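Local atomic coordinates of plasmin and fibronectin-binding protein A (Streptococcus pneumoniae, PDB entry 4MR0), a protein that acts as a fibronectin-dependent adhesin and invasin on the bacterial surface, binding human fibronectin, plasmin, plasminogen and serum albumin. Residues 405-411 with 442-446; 368-374 with 391-397; 376-382 with 412-418. All coordinates share one frame; numbering follows the deposited sequence.

Contact 1. Residues 405-411 with 442-446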
loop_
_atom_site.group_PDB
_atom_site.type_symbol
_atom_site.label_atom_id
_atom_site.label_comp_id
_atom_site.label_asym_id
_atom_site.label_seq_id
_atom_site.Cartn_x
_atom_site.Cartn_y
_atom_site.Cartn_z
ATOM N N TYR A 405 4.598 15.335 -7.174
ATOM C CA TYR A 405 3.293 15.598 -7.765
ATOM C C TYR A 405 3.202 14.871 -9.092
ATOM O O TYR A 405 4.137 14.904 -9.896
ATOM C CB TYR A 405 3.071 17.097 -7.989
ATOM C CG TYR A 405 1.665 17.420 -8.459
ATOM C CD1 TYR A 405 0.579 17.348 -7.579
ATOM C CD2 TYR A 405 1.413 17.744 -9.792
ATOM C CE1 TYR A 405 -0.724 17.585 -8.019
ATOM C CE2 TYR A 405 0.113 17.985 -10.243
ATOM C CZ TYR A 405 -0.949 17.901 -9.351
ATOM O OH TYR A 405 -2.232 18.109 -9.803
ATOM N N ARG A 406 2.071 14.214 -9.317
ATOM C CA ARG A 406 1.847 13.461 -10.543
ATOM C C ARG A 406 0.883 14.202 -11.470
ATOM O O ARG A 406 -0.305 14.333 -11.170
ATOM C CB ARG A 406 1.294 12.080 -10.185
ATOM C CG ARG A 406 1.145 11.126 -11.347
ATOM C CD ARG A 406 1.038 9.699 -10.835
ATOM N NE ARG A 406 1.026 8.716 -11.912
ATOM C CZ ARG A 406 -0.021 8.464 -12.689
ATOM N NH1 ARG A 406 -1.164 9.119 -12.518
ATOM N NH2 ARG A 406 0.074 7.538 -13.633
ATOM N N GLU A 407 1.406 14.687 -12.594
ATOM C CA GLU A 407 0.607 15.420 -13.574
ATOM C C GLU A 407 -0.553 14.591 -14.102
ATOM O O GLU A 407 -1.601 15.130 -14.451
ATOM C CB GLU A 407 1.479 15.856 -14.759
ATOM C CG GLU A 407 2.486 16.949 -14.437
ATOM C CD GLU A 407 1.836 18.159 -13.794
ATOM O OE1 GLU A 407 0.738 18.553 -14.244
ATOM O OE2 GLU A 407 2.423 18.720 -12.846
ATOM N N SER A 408 -0.353 13.279 -14.163
ATOM C CA SER A 408 -1.369 12.362 -14.659
ATOM C C SER A 408 -2.516 12.186 -13.665
ATOM O O SER A 408 -3.532 11.568 -13.981
ATOM C CB SER A 408 -0.735 11.007 -14.965
ATOM O OG SER A 408 -1.027 10.594 -16.290
ATOM N N GLY A 409 -2.348 12.726 -12.460
ATOM C CA GLY A 409 -3.393 12.625 -11.457
ATOM C C GLY A 409 -3.171 11.555 -10.405
ATOM O O GLY A 409 -2.124 10.902 -10.364
ATOM N N ALA A 410 -4.172 11.372 -9.549
ATOM C CA ALA A 410 -4.093 10.388 -8.479
ATOM C C ALA A 410 -5.476 9.899 -8.068
ATOM O O ALA A 410 -6.486 10.529 -8.372
ATOM C CB ALA A 410 -3.384 10.995 -7.276
ATOM N N ALA A 411 -5.506 8.757 -7.391
ATOM C CA ALA A 411 -6.743 8.169 -6.885
ATOM C C ALA A 411 -6.338 7.607 -5.522
ATOM O O ALA A 411 -5.643 6.596 -5.446
ATOM C CB ALA A 411 -7.229 7.057 -7.816
ATOM N N ASP A 442 -6.178 18.986 -4.345
ATOM C CA ASP A 442 -5.666 18.828 -5.704
ATOM C C ASP A 442 -6.804 18.507 -6.667
ATOM O O ASP A 442 -7.500 17.508 -6.503
ATOM C CB ASP A 442 -4.622 17.707 -5.745
ATOM C CG ASP A 442 -4.156 17.395 -7.150
ATOM O OD1 ASP A 442 -3.886 18.348 -7.910
ATOM O OD2 ASP A 442 -4.047 16.197 -7.497
ATOM N N PRO A 443 -7.002 19.352 -7.692
ATOM C CA PRO A 443 -8.078 19.119 -8.662
ATOM C C PRO A 443 -7.922 17.870 -9.525
ATOM O O PRO A 443 -8.873 17.445 -10.182
ATOM C CB PRO A 443 -8.088 20.411 -9.487
ATOM C CG PRO A 443 -6.673 20.879 -9.415
ATOM C CD PRO A 443 -6.311 20.624 -7.968
ATOM N N LYS A 444 -6.733 17.276 -9.516
ATOM C CA LYS A 444 -6.478 16.076 -10.309
ATOM C C LYS A 444 -6.587 14.792 -9.492
ATOM O O LYS A 444 -6.364 13.700 -10.016
ATOM C CB LYS A 444 -5.084 16.142 -10.938
ATOM C CG LYS A 444 -4.940 17.131 -12.089
ATOM C CD LYS A 444 -3.504 17.145 -12.600
ATOM C CE LYS A 444 -3.431 17.600 -14.053
ATOM N NZ LYS A 444 -4.004 18.959 -14.246
ATOM N N THR A 445 -6.930 14.919 -8.214
ATOM C CA THR A 445 -7.037 13.748 -7.348
ATOM C C THR A 445 -8.459 13.251 -7.116
ATOM O O THR A 445 -9.353 14.001 -6.725
ATOM C CB THR A 445 -6.364 14.003 -5.973
ATOM O OG1 THR A 445 -4.944 14.088 -6.150
ATOM C CG2 THR A 445 -6.667 12.869 -5.001
ATOM N N LYS A 446 -8.639 11.960 -7.369
ATOM C CA LYS A 446 -9.910 11.274 -7.199
ATOM C C LYS A 446 -9.835 10.619 -5.819
ATOM O O LYS A 446 -8.791 10.082 -5.441
ATOM C CB LYS A 446 -10.042 10.209 -8.288
ATOM C CG LYS A 446 -11.433 9.638 -8.481
ATOM C CD LYS A 446 -11.391 8.502 -9.498
ATOM C CE LYS A 446 -12.246 8.807 -10.721
ATOM N NZ LYS A 446 -11.426 8.901 -11.957
HETATM O O HOH W 1 -2.056 14.447 -8.795
#
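With CG of Tyr405 anti to the backbone N (chi1 -174°) and CG of Asp442 likewise placed, the phenol and the carboxylate approach from opposite directions. Tyr405 OH donates to Asp442 OD1 at 2.5 Å, a short bond received on the syn side of the carboxylate and tilted out of its plane. The carboxylate sits at the rim of the phenol ring, the two planes being nearly perpendicular at 81°. Its other oxygen is held from within its own turn: Thr445 OG1 donates to Asp442 OD2 over 2.7 Å, meeting the anti lone pair of OD2. A water that donates both to Asp442 OD2 and to Arg406 O gives OD2 a second donor, while OD1 takes the phenol.

Lys444 crosses the tyrosine at about a right angle. Its CD packs 3.2 Å from Tyr405 OH, and its CE lies 3.1 Å from Glu407 O. The ammonium group then leaves for a salt bridge with Glu479, while Glu407 pairs with Lys399.

Where the turns run out into strands, parallel pairing begins. Ala410 N donates to Lys444 O (3.2 Å), and Lys446 N returns a nearly straight bond to Ala410 O (2.8 Å, 176° at the hydrogen). On one face of the sheet Ala410 CB meets Thr445 OG1 at 3.6 Å. Type I turns, Arg406 to Gly409 and Asp442 to Thr445, thus deliver both chains in register to adjacent parallel strands, an entry into neighbouring rungs characteristic of the right-handed parallel beta-helix of the pectate lyase-like fold.

Contact 2. Residues 368-374 with 391-397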
loop_
_atom_site.group_PDB
_atom_site.type_symbol
_atom_site.label_atom_id
_atom_site.label_comp_id
_atom_site.label_asym_id
_atom_site.label_seq_id
_atom_site.Cartn_x
_atom_site.Cartn_y
_atom_site.Cartn_z
ATOM N N ASN A 368 -7.390 2.716 10.316
ATOM C CA ASN A 368 -6.995 3.915 11.028
ATOM C C ASN A 368 -5.590 4.448 10.729
ATOM O O ASN A 368 -4.853 4.788 11.659
ATOM C CB ASN A 368 -7.131 3.627 12.525
ATOM C CG ASN A 368 -8.509 3.105 12.893
ATOM O OD1 ASN A 368 -8.663 2.315 13.833
ATOM N ND2 ASN A 368 -9.522 3.552 12.161
ATOM N N ASN A 369 -5.213 4.506 9.452
ATOM C CA ASN A 369 -3.901 5.036 9.070
ATOM C C ASN A 369 -4.073 6.457 8.548
ATOM O O ASN A 369 -5.182 6.862 8.190
ATOM C CB ASN A 369 -3.261 4.206 7.950
ATOM C CG ASN A 369 -3.079 2.755 8.328
ATOM O OD1 ASN A 369 -3.832 1.876 7.881
ATOM N ND2 ASN A 369 -2.085 2.491 9.161
ATOM N N HIS A 370 -2.974 7.206 8.496
ATOM C CA HIS A 370 -3.001 8.568 7.967
ATOM C C HIS A 370 -2.102 8.602 6.727
ATOM O O HIS A 370 -0.882 8.489 6.831
ATOM C CB HIS A 370 -2.484 9.571 9.006
ATOM C CG HIS A 370 -2.538 10.998 8.549
ATOM N ND1 HIS A 370 -2.147 12.051 9.348
ATOM C CD2 HIS A 370 -2.945 11.546 7.378
ATOM C CE1 HIS A 370 -2.311 13.186 8.690
ATOM N NE2 HIS A 370 -2.793 12.908 7.492
ATOM N N PHE A 371 -2.710 8.739 5.555
ATOM C CA PHE A 371 -1.966 8.790 4.300
ATOM C C PHE A 371 -1.845 10.272 3.963
ATOM O O PHE A 371 -2.737 10.860 3.348
ATOM C CB PHE A 371 -2.736 8.042 3.222
ATOM C CG PHE A 371 -2.971 6.593 3.547
ATOM C CD1 PHE A 371 -1.908 5.694 3.585
ATOM C CD2 PHE A 371 -4.252 6.130 3.824
ATOM C CE1 PHE A 371 -2.122 4.341 3.897
ATOM C CE2 PHE A 371 -4.477 4.782 4.137
ATOM C CZ PHE A 371 -3.410 3.889 4.173
ATOM N N ASP A 372 -0.721 10.854 4.371
ATOM C CA ASP A 372 -0.465 12.279 4.222
ATOM C C ASP A 372 0.156 12.777 2.919
ATOM O O ASP A 372 1.378 12.901 2.801
ATOM C CB ASP A 372 0.397 12.736 5.400
ATOM C CG ASP A 372 0.272 14.221 5.682
ATOM O OD1 ASP A 372 -0.387 14.932 4.899
ATOM O OD2 ASP A 372 0.843 14.673 6.695
ATOM N N ASN A 373 -0.704 13.075 1.953
ATOM C CA ASN A 373 -0.284 13.611 0.660
ATOM C C ASN A 373 0.536 12.664 -0.222
ATOM O O ASN A 373 1.616 13.033 -0.690
ATOM C CB ASN A 373 0.491 14.926 0.892
ATOM C CG ASN A 373 0.536 15.816 -0.341
ATOM O OD1 ASN A 373 -0.474 16.000 -1.030
ATOM N ND2 ASN A 373 1.707 16.390 -0.616
ATOM N N MET A 374 0.028 11.454 -0.456
ATOM C CA MET A 374 0.724 10.493 -1.316
ATOM C C MET A 374 0.680 11.032 -2.744
ATOM O O MET A 374 -0.247 11.754 -3.109
ATOM C CB MET A 374 0.042 9.122 -1.267
ATOM C CG MET A 374 0.694 8.103 -0.313
ATOM S SD MET A 374 0.722 8.467 1.448
ATOM C CE MET A 374 2.152 9.617 1.542
ATOM N N GLY A 391 -11.752 3.614 8.330
ATOM C CA GLY A 391 -11.330 4.644 9.265
ATOM C C GLY A 391 -10.003 5.325 9.012
ATOM O O GLY A 391 -9.378 5.834 9.949
ATOM N N ASN A 392 -9.569 5.348 7.756
ATOM C CA ASN A 392 -8.304 5.975 7.399
ATOM C C ASN A 392 -8.518 7.436 7.017
ATOM O O ASN A 392 -9.626 7.848 6.684
ATOM C CB ASN A 392 -7.672 5.244 6.214
ATOM C CG ASN A 392 -7.375 3.793 6.518
ATOM O OD1 ASN A 392 -6.381 3.474 7.173
ATOM N ND2 ASN A 392 -8.246 2.899 6.049
ATOM N N ARG A 393 -7.447 8.215 7.078
ATOM C CA ARG A 393 -7.499 9.618 6.702
ATOM C C ARG A 393 -6.570 9.822 5.501
ATOM O O ARG A 393 -5.366 9.577 5.587
ATOM C CB ARG A 393 -7.053 10.493 7.874
ATOM C CG ARG A 393 -6.792 11.933 7.491
ATOM C CD ARG A 393 -6.464 12.767 8.711
ATOM N NE ARG A 393 -5.998 14.099 8.339
ATOM C CZ ARG A 393 -5.662 15.042 9.214
ATOM N NH1 ARG A 393 -5.742 14.798 10.518
ATOM N NH2 ARG A 393 -5.236 16.225 8.786
ATOM N N PHE A 394 -7.130 10.251 4.377
ATOM C CA PHE A 394 -6.329 10.479 3.173
ATOM C C PHE A 394 -6.282 11.968 2.889
ATOM O O PHE A 394 -7.308 12.563 2.541
ATOM C CB PHE A 394 -6.944 9.796 1.948
ATOM C CG PHE A 394 -7.124 8.307 2.082
ATOM C CD1 PHE A 394 -8.071 7.778 2.958
ATOM C CD2 PHE A 394 -6.391 7.435 1.274
ATOM C CE1 PHE A 394 -8.291 6.402 3.025
ATOM C CE2 PHE A 394 -6.598 6.062 1.328
ATOM C CZ PHE A 394 -7.552 5.537 2.203
ATOM N N ASP A 395 -5.107 12.572 3.029
ATOM C CA ASP A 395 -4.972 13.997 2.754
ATOM C C ASP A 395 -4.240 14.204 1.437
ATOM O O ASP A 395 -3.345 13.434 1.083
ATOM C CB ASP A 395 -4.208 14.703 3.877
ATOM C CG ASP A 395 -4.998 14.768 5.177
ATOM O OD1 ASP A 395 -6.220 15.034 5.128
ATOM O OD2 ASP A 395 -4.392 14.572 6.251
ATOM N N LYS A 396 -4.631 15.236 0.703
ATOM C CA LYS A 396 -3.991 15.539 -0.569
ATOM C C LYS A 396 -3.936 17.045 -0.729
ATOM O O LYS A 396 -4.968 17.715 -0.778
ATOM C CB LYS A 396 -4.767 14.908 -1.725
ATOM C CG LYS A 396 -4.136 15.110 -3.097
ATOM C CD LYS A 396 -2.754 14.480 -3.201
ATOM C CE LYS A 396 -2.210 14.602 -4.622
ATOM N NZ LYS A 396 -0.786 14.176 -4.731
ATOM N N LYS A 397 -2.723 17.577 -0.789
ATOM C CA LYS A 397 -2.528 19.010 -0.930
ATOM C C LYS A 397 -2.369 19.403 -2.395
ATOM O O LYS A 397 -2.350 18.550 -3.287
ATOM C CB LYS A 397 -1.295 19.450 -0.140
ATOM C CG LYS A 397 -1.408 19.224 1.359
ATOM C CD LYS A 397 -0.235 19.854 2.100
ATOM C CE LYS A 397 1.013 18.986 2.063
ATOM N NZ LYS A 397 1.081 18.092 3.260
HETATM O O HOH W 2 -2.782 10.794 0.574
HETATM O O HOH W 3 2.090 14.167 -3.555
HETATM O O HOH W 4 3.614 16.914 2.019
HETATM O O HOH W 5 -0.167 16.985 -4.302
#
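Backbone hydrogen bonds set the register between 368-374 and 391-397. Arg393 N donates to Asn369 O, Phe371 N to Arg393 O and Asp395 N to Phe371 O, and the short strand axes run nearly parallel, 4.8 Å apart at their closest approach. Side chains extend the ladder at its ends. Asn392 OD1 receives Asn369 N at 2.8 Å, and Asn373 OD1 receives Lys397 N at 2.8 Å from above its carbonyl plane. Asn373 reaches that amide because its CG stands anti to the backbone N (chi1 -159°). At the same end Lys396 NZ donates to Met374 O at 3.0 Å.

Charged and polar groups gather on the face carrying His370, Arg393 and Asp395. Asp395 OD2 accepts twice: from His370 NE2 at 2.6 Å on its anti side, and from Arg393 NE at 2.7 Å through its syn lone pair, the latter a salt bridge. Asp395 OD1 is taken by Asn439 of the next strand. This double grip probably favours a charged carboxylate. The Arg393 guanidinium also lies flat on the imidazole, planes 26° apart, with CD over the ring face.

Aromatic rings pack on the face of Phe371 and Phe394. The two lie side by side and point the same way, but their planes are inclined at 40°. Phe371 CD2 rests over one face of the Phe394 ring, 3.4 Å from Phe394 CE2. Phe394 stacks in turn on Phe438, and Phe371 meets Phe336, so successive strands contribute to one aromatic row. Such in-register rows of like residues on neighbouring coils, here aromatic, are characteristic of the parallel beta-helix.

Contact 3. Residues 376-382 with 412-418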
loop_
_atom_site.group_PDB
_atom_site.type_symbol
_atom_site.label_atom_id
_atom_site.label_comp_id
_atom_site.label_asym_id
_atom_site.label_seq_id
_atom_site.Cartn_x
_atom_site.Cartn_y
_atom_site.Cartn_z
ATOM N N TYR A 376 0.460 9.202 -5.611
ATOM C CA TYR A 376 -0.448 8.481 -6.488
ATOM C C TYR A 376 -1.660 7.868 -5.804
ATOM O O TYR A 376 -2.779 7.936 -6.328
ATOM C CB TYR A 376 0.330 7.394 -7.237
ATOM C CG TYR A 376 -0.468 6.677 -8.302
ATOM C CD1 TYR A 376 -1.355 7.372 -9.122
ATOM C CD2 TYR A 376 -0.306 5.307 -8.517
ATOM C CE1 TYR A 376 -2.061 6.725 -10.130
ATOM C CE2 TYR A 376 -1.008 4.652 -9.527
ATOM C CZ TYR A 376 -1.883 5.366 -10.327
ATOM O OH TYR A 376 -2.583 4.727 -11.325
ATOM N N ALA A 377 -1.445 7.277 -4.635
ATOM C CA ALA A 377 -2.545 6.646 -3.927
ATOM C C ALA A 377 -2.163 6.205 -2.529
ATOM O O ALA A 377 -1.005 5.893 -2.256
ATOM C CB ALA A 377 -3.030 5.442 -4.720
ATOM N N GLY A 378 -3.146 6.188 -1.636
ATOM C CA GLY A 378 -2.883 5.725 -0.290
ATOM C C GLY A 378 -2.924 4.207 -0.359
ATOM O O GLY A 378 -2.080 3.507 0.219
ATOM N N VAL A 379 -3.908 3.704 -1.098
ATOM C CA VAL A 379 -4.117 2.266 -1.263
ATOM C C VAL A 379 -4.458 1.944 -2.716
ATOM O O VAL A 379 -5.431 2.462 -3.257
ATOM C CB VAL A 379 -5.290 1.785 -0.360
ATOM C CG1 VAL A 379 -5.535 0.297 -0.548
ATOM C CG2 VAL A 379 -4.981 2.104 1.103
ATOM N N ARG A 380 -3.655 1.091 -3.347
ATOM C CA ARG A 380 -3.895 0.700 -4.732
ATOM C C ARG A 380 -3.517 -0.763 -4.900
ATOM O O ARG A 380 -2.413 -1.173 -4.533
ATOM C CB ARG A 380 -3.073 1.569 -5.687
ATOM C CG ARG A 380 -3.111 1.100 -7.141
ATOM C CD ARG A 380 -2.473 2.134 -8.061
ATOM N NE ARG A 380 -2.448 1.712 -9.460
ATOM C CZ ARG A 380 -1.502 0.954 -10.004
ATOM N NH1 ARG A 380 -0.486 0.517 -9.271
ATOM N NH2 ARG A 380 -1.563 0.644 -11.292
ATOM N N PHE A 381 -4.424 -1.551 -5.468
ATOM C CA PHE A 381 -4.151 -2.970 -5.624
ATOM C C PHE A 381 -5.010 -3.672 -6.669
ATOM O O PHE A 381 -6.091 -3.201 -7.032
ATOM C CB PHE A 381 -4.382 -3.677 -4.281
ATOM C CG PHE A 381 -5.793 -3.529 -3.756
ATOM C CD1 PHE A 381 -6.171 -2.400 -3.031
ATOM C CD2 PHE A 381 -6.756 -4.498 -4.033
ATOM C CE1 PHE A 381 -7.494 -2.236 -2.591
ATOM C CE2 PHE A 381 -8.085 -4.341 -3.597
ATOM C CZ PHE A 381 -8.449 -3.207 -2.877
ATOM N N THR A 382 -4.502 -4.808 -7.142
ATOM C CA THR A 382 -5.214 -5.667 -8.078
ATOM C C THR A 382 -4.945 -7.076 -7.565
ATOM O O THR A 382 -3.831 -7.379 -7.147
ATOM C CB THR A 382 -4.697 -5.551 -9.547
ATOM O OG1 THR A 382 -5.435 -6.454 -10.385
ATOM C CG2 THR A 382 -3.212 -5.905 -9.638
ATOM N N LEU A 412 -6.763 8.280 -4.454
ATOM C CA LEU A 412 -6.397 7.890 -3.095
ATOM C C LEU A 412 -6.661 6.424 -2.752
ATOM O O LEU A 412 -5.847 5.778 -2.096
ATOM C CB LEU A 412 -7.045 8.859 -2.100
ATOM C CG LEU A 412 -6.565 10.292 -2.421
ATOM C CD1 LEU A 412 -7.058 11.277 -1.379
ATOM C CD2 LEU A 412 -5.043 10.318 -2.491
ATOM N N VAL A 413 -7.802 5.903 -3.176
ATOM C CA VAL A 413 -8.098 4.491 -2.992
ATOM C C VAL A 413 -8.346 4.053 -4.426
ATOM O O VAL A 413 -9.204 4.610 -5.111
ATOM C CB VAL A 413 -9.359 4.236 -2.148
ATOM C CG1 VAL A 413 -9.711 2.760 -2.203
ATOM C CG2 VAL A 413 -9.108 4.631 -0.703
ATOM N N ASN A 414 -7.588 3.068 -4.892
ATOM C CA ASN A 414 -7.728 2.621 -6.269
ATOM C C ASN A 414 -7.632 1.107 -6.394
ATOM O O ASN A 414 -6.536 0.558 -6.495
ATOM C CB ASN A 414 -6.639 3.298 -7.117
ATOM C CG ASN A 414 -6.788 3.030 -8.604
ATOM O OD1 ASN A 414 -7.681 2.305 -9.035
ATOM N ND2 ASN A 414 -5.899 3.626 -9.401
ATOM N N ALA A 415 -8.779 0.433 -6.364
ATOM C CA ALA A 415 -8.815 -1.023 -6.515
ATOM C C ALA A 415 -9.070 -1.238 -7.995
ATOM O O ALA A 415 -10.203 -1.107 -8.455
ATOM C CB ALA A 415 -9.954 -1.624 -5.700
ATOM N N TYR A 416 -8.016 -1.574 -8.732
ATOM C CA TYR A 416 -8.126 -1.758 -10.169
ATOM C C TYR A 416 -7.873 -3.186 -10.629
ATOM O O TYR A 416 -7.632 -4.077 -9.821
ATOM C CB TYR A 416 -7.156 -0.808 -10.877
ATOM C CG TYR A 416 -5.705 -1.237 -10.808
ATOM C CD1 TYR A 416 -4.978 -1.147 -9.618
ATOM C CD2 TYR A 416 -5.065 -1.760 -11.934
ATOM C CE1 TYR A 416 -3.644 -1.572 -9.553
ATOM C CE2 TYR A 416 -3.741 -2.185 -11.883
ATOM C CZ TYR A 416 -3.036 -2.089 -10.695
ATOM O OH TYR A 416 -1.724 -2.500 -10.665
ATOM N N SER A 417 -7.928 -3.390 -11.941
ATOM C CA SER A 417 -7.718 -4.706 -12.526
ATOM C C SER A 417 -6.430 -4.757 -13.339
ATOM O O SER A 417 -6.156 -3.865 -14.139
ATOM C CB SER A 417 -8.908 -5.073 -13.416
ATOM O OG SER A 417 -10.113 -5.116 -12.663
ATOM N N TYR A 418 -5.645 -5.809 -13.126
ATOM C CA TYR A 418 -4.380 -6.001 -13.830
ATOM C C TYR A 418 -4.622 -6.052 -15.342
ATOM O O TYR A 418 -5.528 -6.745 -15.802
ATOM C CB TYR A 418 -3.726 -7.310 -13.378
ATOM C CG TYR A 418 -2.315 -7.502 -13.900
ATOM C CD1 TYR A 418 -1.278 -6.671 -13.475
ATOM C CD2 TYR A 418 -2.017 -8.509 -14.826
ATOM C CE1 TYR A 418 0.024 -6.830 -13.955
ATOM C CE2 TYR A 418 -0.716 -8.675 -15.318
ATOM C CZ TYR A 418 0.298 -7.831 -14.878
ATOM O OH TYR A 418 1.583 -7.967 -15.361
HETATM O O HOH W 6 -4.107 5.373 -7.761
#
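Arg380 and Tyr416 meet across two neighbouring coils of a parallel beta-helix, where strands 377-381 and 410-415 pair in parallel. With CG anti to the backbone N (chi1 172°) and the chain extended as far as NE, Arg380 runs out beside Asn414. Its CB lies 3.7 Å from Asn414 O, and CG touches both that oxygen and Tyr416 CE1. Arg380 CD lies 4.0 Å from Asn414 ND2 and slightly farther from Tyr416 CE1. From NE onward the group is spread over the phenol: CZ is 3.3 Å from Tyr416 CE1, and NH2 is 3.2 Å from Tyr416 CZ. The guanidinium and ring planes differ by only 14°, evidence for a flat cation-pi stack. Although NH2 also comes near Tyr416 OH, its angle is too poor for a hydrogen bond.

Tyr416 reaches the guanidinium with CG between the backbone N and the carbonyl carbon (chi1 75°). Its opposite face receives Thr382 CB in a CH-pi contact, so the ring is held between arginine and threonine. On the other side of the sheet, Phe381 CZ packs on Ala415 CB at 3.6 Å.

The backbone evidence for parallel pairing is the bond series from Asn414 N to Val379 O, Phe381 N to Asn414 O and Tyr416 N to Phe381 O. Both chains turn a corner as it begins, at 378-379 and 412-413, where Leu412 O accepts from both Gly378 N and Val379 N. Asn414 OD1 is bound by Arg449. Its amide nitrogen, Asn414 ND2, donates at 3.0 Å to a water that in turn donates to Tyr376 O and lies over the centre of the Tyr376 ring.

In the fold
The three contacts lie close together in the parallel beta-helix, their centres about 13 to 14 Å apart. Strands 364-372 and 377-381 follow each other in the chain, as do 387-396 and 410-415, so contacts 2 and 3 join the same two stretches of chain on different faces. Contact 1 carries the pairing on from 410-415 to 445-451. Contact 2 closes before contact 1 opens, whereas contact 3 alternates with both. Backbone ladders thus join neighbouring coils, while side chains join the faces: Phe394 packs on Leu412 and Val413, Phe371 approaches Gly378 and Val379, and Lys396 packs against Asp442 and Thr445, within the elongated domain of this surface adhesin.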